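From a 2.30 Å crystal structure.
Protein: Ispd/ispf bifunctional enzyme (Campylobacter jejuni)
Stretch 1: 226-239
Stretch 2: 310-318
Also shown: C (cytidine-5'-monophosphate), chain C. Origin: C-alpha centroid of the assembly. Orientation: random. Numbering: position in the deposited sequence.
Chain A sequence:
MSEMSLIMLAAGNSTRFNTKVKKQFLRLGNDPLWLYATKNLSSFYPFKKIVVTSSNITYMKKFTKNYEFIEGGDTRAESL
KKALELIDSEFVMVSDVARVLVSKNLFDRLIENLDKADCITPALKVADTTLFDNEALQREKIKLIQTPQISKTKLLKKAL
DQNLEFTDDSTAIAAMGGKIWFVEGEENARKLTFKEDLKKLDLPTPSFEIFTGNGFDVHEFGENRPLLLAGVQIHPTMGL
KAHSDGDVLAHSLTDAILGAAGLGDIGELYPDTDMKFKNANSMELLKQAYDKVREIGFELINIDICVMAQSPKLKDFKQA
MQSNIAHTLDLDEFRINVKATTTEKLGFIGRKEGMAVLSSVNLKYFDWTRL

Stretch 1 (226-239) PLLLAGVQIHPTMG
Stretch 2 310-318: QSPKLKDFK

What shape does the first stretch present? It is a tight hairpin: a strand through L227-L229 turns back in a type I' turn from L229 to V232 and returns through V232 and Q233 toward H235. The turn is closed by L229 N to V232 O and V232 N to L229 O, both 3.0 Å, and the ladder continues with I234 N to L227 O and L227 N to H235 O, both 2.7 Å. A230 (phi/psi 51/36) and G231 (75/9) take the turn's corners; positive phi by itself favours glycine. Beyond the hairpin, the ring of H235 (chi1 t, chi2 -85°) gathers the chain, its ND1 accepting from T237 N at 3.3 Å and M238 N at 3.2 Å.

How does the second stretch lie against it? No hydrogen bond crosses the contact; apolar surfaces meet instead, burying 414 Å² over both sides. I234 CA lies nearest F317 CA, at 6.9 Å. H235 CA lies nearest P312 CA, at 7.5 Å, so the second stretch runs opposite to the returning strand. S311 is extended (-152/160), and a cis peptide bond leads into P312 (-82/174). After K313 (-70/130) the chain takes helical angles at L314 to D316, without the regular bonds, and F317 (-112/-8) follows, its N bonding to L314 O at 2.9 Å.

Which bumps fill which hollows? I234 is the central knob. Its CA-to-CB bond points sideways, but with chi1 and chi2 both m the side chain's end comes nearer, and CG2 sits 3.6 Å from both P312 CG and L314 CD2. The C-gamma endo ring of P312 is the answering bump: its CD lies 3.5 Å from L227 CD2 and 3.8 Å from M238 SD, while its CG is 4.4 Å from H235 CB. L227 (t, p) points toward this proline. M238 (t, t, m) also points toward the second stretch, and its flexible thioether covers the proline's flank, with CE 4.4 Å from S311 CB. Deeper in, L229 and L314, each m, t, meet at L229 CD1 to L314 CD2, 3.9 Å; both are buried, as suits branched aliphatic side chains.

What does the aromatic ring of F317 contribute? With chi1 m and chi2 96°, it lays a flat lid over the returning strand. I234 CA stands 4.2 Å from the ring centroid, only 9° off the normal, a CH-pi contact over the face. I234 CD1 packs 3.7 Å from F317 CB, I234 O is 3.5 Å from F317 CZ, and Q233 O is 3.5 Å from F317 CE2. V232 CG1, with chi1 t, reaches F317 CD2 at 4.3 Å, whereas the CA-to-CB bond of Q233 points away, and the residue is exposed.

Where does the nucleotide fit? Cytidine-5'-monophosphate is held by L314 N, which donates to its N3 at 2.9 Å, and its N4 reaches P312 O at 3.0 Å in a weak hydrogen bond. Thus L314 offers its backbone to the base while its side chain packs against the hairpin.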

ATOM      1  N   PRO A 226     -56.076 -22.484  10.730  1.00 43.26           N
ATOM      2  CA  PRO A 226     -55.116 -21.555  11.330  1.00 41.22           C
ATOM      3  C   PRO A 226     -54.561 -20.545  10.325  1.00 41.21           C
ATOM      4  O   PRO A 226     -54.290 -20.875   9.161  1.00 39.56           O
ATOM      5  CB  PRO A 226     -54.006 -22.481  11.840  1.00 42.11           C
ATOM      6  CG  PRO A 226     -54.715 -23.802  12.096  1.00 42.47           C
ATOM      7  CD  PRO A 226     -55.705 -23.896  10.968  1.00 43.23           C
ATOM      8  N   LEU A 227     -54.435 -19.308  10.788  1.00 39.71           N
ATOM      9  CA  LEU A 227     -53.756 -18.267  10.059  1.00 39.20           C
ATOM     10  C   LEU A 227     -52.279 -18.388  10.387  1.00 38.07           C
ATOM     11  O   LEU A 227     -51.867 -18.185  11.530  1.00 37.54           O
ATOM     12  CB  LEU A 227     -54.296 -16.889  10.466  1.00 39.10           C
ATOM     13  CG  LEU A 227     -53.668 -15.695   9.750  1.00 40.07           C
ATOM     14  CD1 LEU A 227     -53.798 -15.851   8.237  1.00 32.68           C
ATOM     15  CD2 LEU A 227     -54.284 -14.377  10.237  1.00 37.84           C
ATOM     16  N   LEU A 228     -51.499 -18.762   9.380  1.00 37.91           N
ATOM     17  CA  LEU A 228     -50.047 -18.889   9.496  1.00 38.92           C
ATOM     18  C   LEU A 228     -49.385 -17.775   8.697  1.00 37.08           C
ATOM     19  O   LEU A 228     -49.629 -17.635   7.498  1.00 35.59           O
ATOM     20  CB  LEU A 228     -49.575 -20.238   8.933  1.00 39.86           C
ATOM     21  CG  LEU A 228     -49.987 -21.546   9.607  1.00 43.74           C
ATOM     22  CD1 LEU A 228     -49.309 -22.710   8.888  1.00 45.97           C
ATOM     23  CD2 LEU A 228     -49.634 -21.559  11.086  1.00 45.11           C
ATOM     24  N   LEU A 229     -48.561 -16.984   9.362  1.00 35.70           N
ATOM     25  CA  LEU A 229     -47.805 -15.941   8.686  1.00 36.34           C
ATOM     26  C   LEU A 229     -46.352 -16.092   9.103  1.00 36.73           C
ATOM     27  O   LEU A 229     -46.045 -16.135  10.302  1.00 34.98           O
ATOM     28  CB  LEU A 229     -48.342 -14.557   9.047  1.00 34.03           C
ATOM     29  CG  LEU A 229     -49.756 -14.183   8.590  1.00 36.72           C
ATOM     30  CD1 LEU A 229     -50.037 -12.736   8.994  1.00 38.81           C
ATOM     31  CD2 LEU A 229     -49.952 -14.383   7.085  1.00 29.10           C
ATOM     32  N   ALA A 230     -45.466 -16.199   8.111  1.00 36.00           N
ATOM     33  CA  ALA A 230     -44.061 -16.547   8.348  1.00 35.57           C
ATOM     34  C   ALA A 230     -43.961 -17.803   9.219  1.00 36.24           C
ATOM     35  O   ALA A 230     -43.062 -17.925  10.064  1.00 35.60           O
ATOM     36  CB  ALA A 230     -43.291 -15.367   8.977  1.00 34.01           C
ATOM     37  N   GLY A 231     -44.897 -18.727   9.002  1.00 35.96           N
ATOM     38  CA  GLY A 231     -44.904 -20.010   9.685  1.00 37.63           C
ATOM     39  C   GLY A 231     -45.356 -19.956  11.136  1.00 38.70           C
ATOM     40  O   GLY A 231     -45.227 -20.940  11.854  1.00 40.95           O
ATOM     41  N   VAL A 232     -45.871 -18.809  11.565  1.00 38.74           N
ATOM     42  CA  VAL A 232     -46.272 -18.582  12.947  1.00 38.75           C
ATOM     43  C   VAL A 232     -47.798 -18.503  13.021  1.00 40.32           C
ATOM     44  O   VAL A 232     -48.425 -17.783  12.238  1.00 39.21           O
ATOM     45  CB  VAL A 232     -45.652 -17.262  13.482  1.00 39.62           C
ATOM     46  CG1 VAL A 232     -46.218 -16.897  14.874  1.00 40.33           C
ATOM     47  CG2 VAL A 232     -44.111 -17.354  13.509  1.00 37.38           C
ATOM     48  N   GLN A 233     -48.403 -19.241  13.953  1.00 41.12           N
ATOM     49  CA  GLN A 233     -49.861 -19.221  14.062  1.00 41.82           C
ATOM     50  C   GLN A 233     -50.348 -17.924  14.694  1.00 42.38           C
ATOM     51  O   GLN A 233     -49.986 -17.595  15.829  1.00 43.53           O
ATOM     52  CB  GLN A 233     -50.407 -20.434  14.821  1.00 41.77           C
ATOM     53  CG  GLN A 233     -51.931 -20.553  14.686  1.00 42.65           C
ATOM     54  CD  GLN A 233     -52.505 -21.747  15.408  1.00 46.59           C
ATOM     55  OE1 GLN A 233     -53.137 -21.597  16.457  1.00 49.89           O
ATOM     56  NE2 GLN A 233     -52.295 -22.933  14.855  1.00 44.97           N
ATOM     57  N   ILE A 234     -51.169 -17.196  13.946  1.00 41.90           N
ATOM     58  CA  ILE A 234     -51.663 -15.883  14.362  1.00 41.84           C
ATOM     59  C   ILE A 234     -53.059 -16.014  14.981  1.00 41.94           C
ATOM     60  O   ILE A 234     -53.404 -15.333  15.948  1.00 40.50           O
ATOM     61  CB  ILE A 234     -51.727 -14.927  13.129  1.00 41.62           C
ATOM     62  CG1 ILE A 234     -50.391 -14.894  12.359  1.00 43.12           C
ATOM     63  CG2 ILE A 234     -52.183 -13.534  13.534  1.00 42.03           C
ATOM     64  CD1 ILE A 234     -49.128 -14.770  13.218  1.00 41.07           C
ATOM     65  N   HIS A 235     -53.856 -16.891  14.381  1.00 41.57           N
ATOM     66  CA  HIS A 235     -55.244 -17.077  14.743  1.00 42.16           C
ATOM     67  C   HIS A 235     -55.608 -18.524  14.445  1.00 42.79           C
ATOM     68  O   HIS A 235     -55.150 -19.067  13.432  1.00 42.42           O
ATOM     69  CB  HIS A 235     -56.145 -16.133  13.950  1.00 39.78           C
ATOM     70  CG  HIS A 235     -57.475 -15.907  14.593  1.00 42.63           C
ATOM     71  ND1 HIS A 235     -58.544 -16.760  14.409  1.00 39.48           N
ATOM     72  CD2 HIS A 235     -57.903 -14.943  15.444  1.00 44.26           C
ATOM     73  CE1 HIS A 235     -59.576 -16.327  15.111  1.00 40.86           C
ATOM     74  NE2 HIS A 235     -59.216 -15.224  15.746  1.00 45.45           N
ATOM     75  N   PRO A 236     -56.409 -19.152  15.315  1.00 43.08           N
ATOM     76  CA  PRO A 236     -56.757 -20.573  15.144  1.00 42.43           C
ATOM     77  C   PRO A 236     -57.709 -20.885  13.984  1.00 41.07           C
ATOM     78  O   PRO A 236     -57.690 -22.022  13.522  1.00 42.28           O
ATOM     79  CB  PRO A 236     -57.401 -20.954  16.500  1.00 42.88           C
ATOM     80  CG  PRO A 236     -57.954 -19.641  17.054  1.00 45.28           C
ATOM     81  CD  PRO A 236     -56.997 -18.578  16.547  1.00 43.94           C
ATOM     82  N   THR A 237     -58.504 -19.923  13.518  1.00 40.21           N
ATOM     83  CA  THR A 237     -59.567 -20.215  12.552  1.00 39.99           C
ATOM     84  C   THR A 237     -59.688 -19.207  11.404  1.00 40.41           C
ATOM     85  O   THR A 237     -60.346 -19.481  10.402  1.00 37.84           O
ATOM     86  CB  THR A 237     -60.946 -20.279  13.265  1.00 41.19           C
ATOM     87  OG1 THR A 237     -61.210 -19.017  13.882  1.00 39.93           O
ATOM     88  CG2 THR A 237     -60.954 -21.266  14.438  1.00 39.95           C
ATOM     89  N   MET A 238     -59.094 -18.028  11.567  1.00 41.37           N
ATOM     90  CA  MET A 238     -59.256 -16.958  10.576  1.00 43.44           C
ATOM     91  C   MET A 238     -58.261 -17.129   9.423  1.00 42.70           C
ATOM     92  O   MET A 238     -57.426 -16.248   9.171  1.00 43.89           O
ATOM     93  CB  MET A 238     -59.107 -15.569  11.228  1.00 43.29           C
ATOM     94  CG  MET A 238     -59.808 -14.445  10.484  1.00 46.77           C
ATOM     95  SD  MET A 238     -59.288 -12.769  11.007  1.00 51.81           S
ATOM     96  CE  MET A 238     -59.878 -12.659  12.649  1.00 50.22           C
ATOM     97  N   GLY A 239     -58.366 -18.256   8.725  1.00 40.53           N
ATOM     98  CA  GLY A 239     -57.408 -18.612   7.700  1.00 39.07           C
ATOM     99  C   GLY A 239     -57.659 -18.031   6.327  1.00 39.03           C
ATOM    100  O   GLY A 239     -58.711 -17.455   6.035  1.00 38.73           O
ATOM    101  N   GLN A 310     -56.743  -5.595   8.034  1.00 35.91           N
ATOM    102  CA  GLN A 310     -57.654  -5.016   9.015  1.00 37.60           C
ATOM    103  C   GLN A 310     -57.623  -5.808  10.331  1.00 38.52           C
ATOM    104  O   GLN A 310     -57.593  -5.213  11.418  1.00 38.60           O
ATOM    105  CB  GLN A 310     -59.070  -4.921   8.440  1.00 36.03           C
ATOM    106  CG  GLN A 310     -59.954  -3.903   9.136  1.00 36.91           C
ATOM    107  CD  GLN A 310     -59.430  -2.478   9.046  1.00 37.65           C
ATOM    108  OE1 GLN A 310     -59.090  -1.998   7.968  1.00 38.27           O
ATOM    109  NE2 GLN A 310     -59.386  -1.793  10.183  1.00 38.23           N
ATOM    110  N   SER A 311     -57.585  -7.140  10.218  1.00 38.20           N
ATOM    111  CA  SER A 311     -57.504  -8.052  11.362  1.00 40.11           C
ATOM    112  C   SER A 311     -56.809  -9.346  10.933  1.00 40.48           C
ATOM    113  O   SER A 311     -56.749  -9.636   9.739  1.00 39.24           O
ATOM    114  CB  SER A 311     -58.917  -8.389  11.885  1.00 41.17           C
ATOM    115  OG  SER A 311     -59.650  -7.215  12.194  1.00 41.00           O
ATOM    116  N   PRO A 312     -56.273 -10.119  11.878  1.00 41.03           N
ATOM    117  CA  PRO A 312     -56.141  -9.729  13.286  1.00 42.71           C
ATOM    118  C   PRO A 312     -54.919  -8.857  13.522  1.00 43.19           C
ATOM    119  O   PRO A 312     -54.134  -8.661  12.587  1.00 44.72           O
ATOM    120  CB  PRO A 312     -55.962 -11.073  13.999  1.00 42.20           C
ATOM    121  CG  PRO A 312     -55.358 -11.955  13.005  1.00 41.82           C
ATOM    122  CD  PRO A 312     -55.758 -11.474  11.637  1.00 42.43           C
ATOM    123  N   LYS A 313     -54.777  -8.340  14.742  1.00 44.17           N
ATOM    124  CA  LYS A 313     -53.623  -7.534  15.136  1.00 44.92           C
ATOM    125  C   LYS A 313     -52.393  -8.424  15.210  1.00 44.14           C
ATOM    126  O   LYS A 313     -52.425  -9.479  15.831  1.00 44.12           O
ATOM    127  CB  LYS A 313     -53.862  -6.843  16.490  1.00 46.33           C
ATOM    128  CG  LYS A 313     -53.651  -5.327  16.436  1.00 51.39           C
ATOM    129  CD  LYS A 313     -53.188  -4.734  17.764  1.00 55.13           C
ATOM    130  CE  LYS A 313     -52.541  -3.346  17.570  1.00 58.23           C
ATOM    131  NZ  LYS A 313     -53.444  -2.313  16.945  1.00 58.20           N
ATOM    132  N   LEU A 314     -51.316  -7.990  14.564  1.00 43.69           N
ATOM    133  CA  LEU A 314     -50.091  -8.781  14.460  1.00 43.61           C
ATOM    134  C   LEU A 314     -49.057  -8.451  15.517  1.00 41.55           C
ATOM    135  O   LEU A 314     -48.029  -9.113  15.609  1.00 43.29           O
ATOM    136  CB  LEU A 314     -49.468  -8.612  13.067  1.00 43.09           C
ATOM    137  CG  LEU A 314     -50.302  -9.074  11.868  1.00 47.36           C
ATOM    138  CD1 LEU A 314     -49.439  -9.038  10.635  1.00 47.67           C
ATOM    139  CD2 LEU A 314     -50.851 -10.477  12.083  1.00 48.04           C
ATOM    140  N   LYS A 315     -49.326  -7.415  16.297  1.00 41.47           N
ATOM    141  CA  LYS A 315     -48.383  -6.883  17.283  1.00 42.93           C
ATOM    142  C   LYS A 315     -47.640  -7.946  18.103  1.00 43.23           C
ATOM    143  O   LYS A 315     -46.389  -7.929  18.184  1.00 42.04           O
ATOM    144  CB  LYS A 315     -49.116  -5.905  18.216  1.00 44.83           C
ATOM    145  CG  LYS A 315     -48.299  -5.376  19.398  1.00 47.94           C
ATOM    146  CD  LYS A 315     -49.195  -4.572  20.332  1.00 54.44           C
ATOM    147  CE  LYS A 315     -48.398  -3.561  21.133  1.00 60.15           C
ATOM    148  NZ  LYS A 315     -47.731  -4.142  22.333  1.00 62.69           N
ATOM    149  N   ASP A 316     -48.403  -8.866  18.701  1.00 41.56           N
ATOM    150  CA  ASP A 316     -47.835  -9.830  19.636  1.00 42.61           C
ATOM    151  C   ASP A 316     -47.050 -10.940  18.926  1.00 41.48           C
ATOM    152  O   ASP A 316     -46.393 -11.756  19.579  1.00 41.42           O
ATOM    153  CB  ASP A 316     -48.924 -10.426  20.546  1.00 42.83           C
ATOM    154  CG  ASP A 316     -49.523  -9.397  21.528  1.00 47.66           C
ATOM    155  OD1 ASP A 316     -48.933  -8.312  21.771  1.00 47.40           O
ATOM    156  OD2 ASP A 316     -50.602  -9.609  22.117  1.00 53.14           O
ATOM    157  N   PHE A 317     -47.104 -10.951  17.594  1.00 39.17           N
ATOM    158  CA  PHE A 317     -46.515 -12.035  16.799  1.00 37.59           C
ATOM    159  C   PHE A 317     -45.302 -11.600  15.974  1.00 36.50           C
ATOM    160  O   PHE A 317     -44.619 -12.432  15.370  1.00 38.45           O
ATOM    161  CB  PHE A 317     -47.594 -12.666  15.911  1.00 37.51           C
ATOM    162  CG  PHE A 317     -48.783 -13.182  16.689  1.00 38.31           C
ATOM    163  CD1 PHE A 317     -49.924 -12.398  16.848  1.00 40.77           C
ATOM    164  CD2 PHE A 317     -48.748 -14.442  17.290  1.00 39.33           C
ATOM    165  CE1 PHE A 317     -51.020 -12.871  17.586  1.00 42.48           C
ATOM    166  CE2 PHE A 317     -49.838 -14.924  18.040  1.00 40.04           C
ATOM    167  CZ  PHE A 317     -50.973 -14.139  18.184  1.00 40.19           C
ATOM    168  N   LYS A 318     -45.033 -10.299  15.950  1.00 35.35           N
ATOM    169  CA  LYS A 318     -44.021  -9.742  15.049  1.00 35.23           C
ATOM    170  C   LYS A 318     -42.614 -10.251  15.341  1.00 35.17           C
ATOM    171  O   LYS A 318     -41.892 -10.611  14.419  1.00 35.19           O
ATOM    172  CB  LYS A 318     -44.058  -8.210  15.052  1.00 34.77           C
ATOM    173  CG  LYS A 318     -45.241  -7.635  14.309  1.00 33.19           C
ATOM    174  CD  LYS A 318     -45.443  -6.156  14.684  1.00 37.03           C
ATOM    175  CE  LYS A 318     -46.701  -5.588  14.023  1.00 33.51           C
ATOM    176  NZ  LYS A 318     -46.973  -4.184  14.444  1.00 36.97           N
TER
HETATM  177  OP3   C C1372     -52.077   2.420  11.182  1.00 51.87           O
HETATM  178  P     C C1372     -53.179   1.606  11.790  1.00 39.42           P
HETATM  179  OP1   C C1372     -53.876   0.718  10.810  1.00 41.77           O
HETATM  180  OP2   C C1372     -54.118   2.455  12.596  1.00 50.36           O
HETATM  181  O5'   C C1372     -52.447   0.618  12.817  1.00 38.90           O
HETATM  182  C5'   C C1372     -51.765   1.103  13.964  1.00 29.99           C
HETATM  183  C4'   C C1372     -50.709   0.092  14.408  1.00 34.91           C
HETATM  184  O4'   C C1372     -51.285  -1.188  14.714  1.00 33.97           O
HETATM  185  C3'   C C1372     -49.637  -0.215  13.363  1.00 35.38           C
HETATM  186  O3'   C C1372     -48.569   0.728  13.389  1.00 36.80           O
HETATM  187  C2'   C C1372     -49.166  -1.603  13.758  1.00 34.64           C
HETATM  188  O2'   C C1372     -48.248  -1.499  14.843  1.00 36.46           O
HETATM  189  C1'   C C1372     -50.388  -2.256  14.364  1.00 33.45           C
HETATM  190  N1    C C1372     -51.102  -3.256  13.532  1.00 35.14           N
HETATM  191  C2    C C1372     -50.910  -4.637  13.755  1.00 32.90           C
HETATM  192  O2    C C1372     -50.095  -5.017  14.623  1.00 39.95           O
HETATM  193  N3    C C1372     -51.592  -5.562  13.031  1.00 34.29           N
HETATM  194  C4    C C1372     -52.470  -5.175  12.074  1.00 33.80           C
HETATM  195  N4    C C1372     -53.157  -6.096  11.344  1.00 30.84           N
HETATM  196  C5    C C1372     -52.663  -3.822  11.831  1.00 33.65           C
HETATM  197  C6    C C1372     -51.974  -2.870  12.583  1.00 33.94           C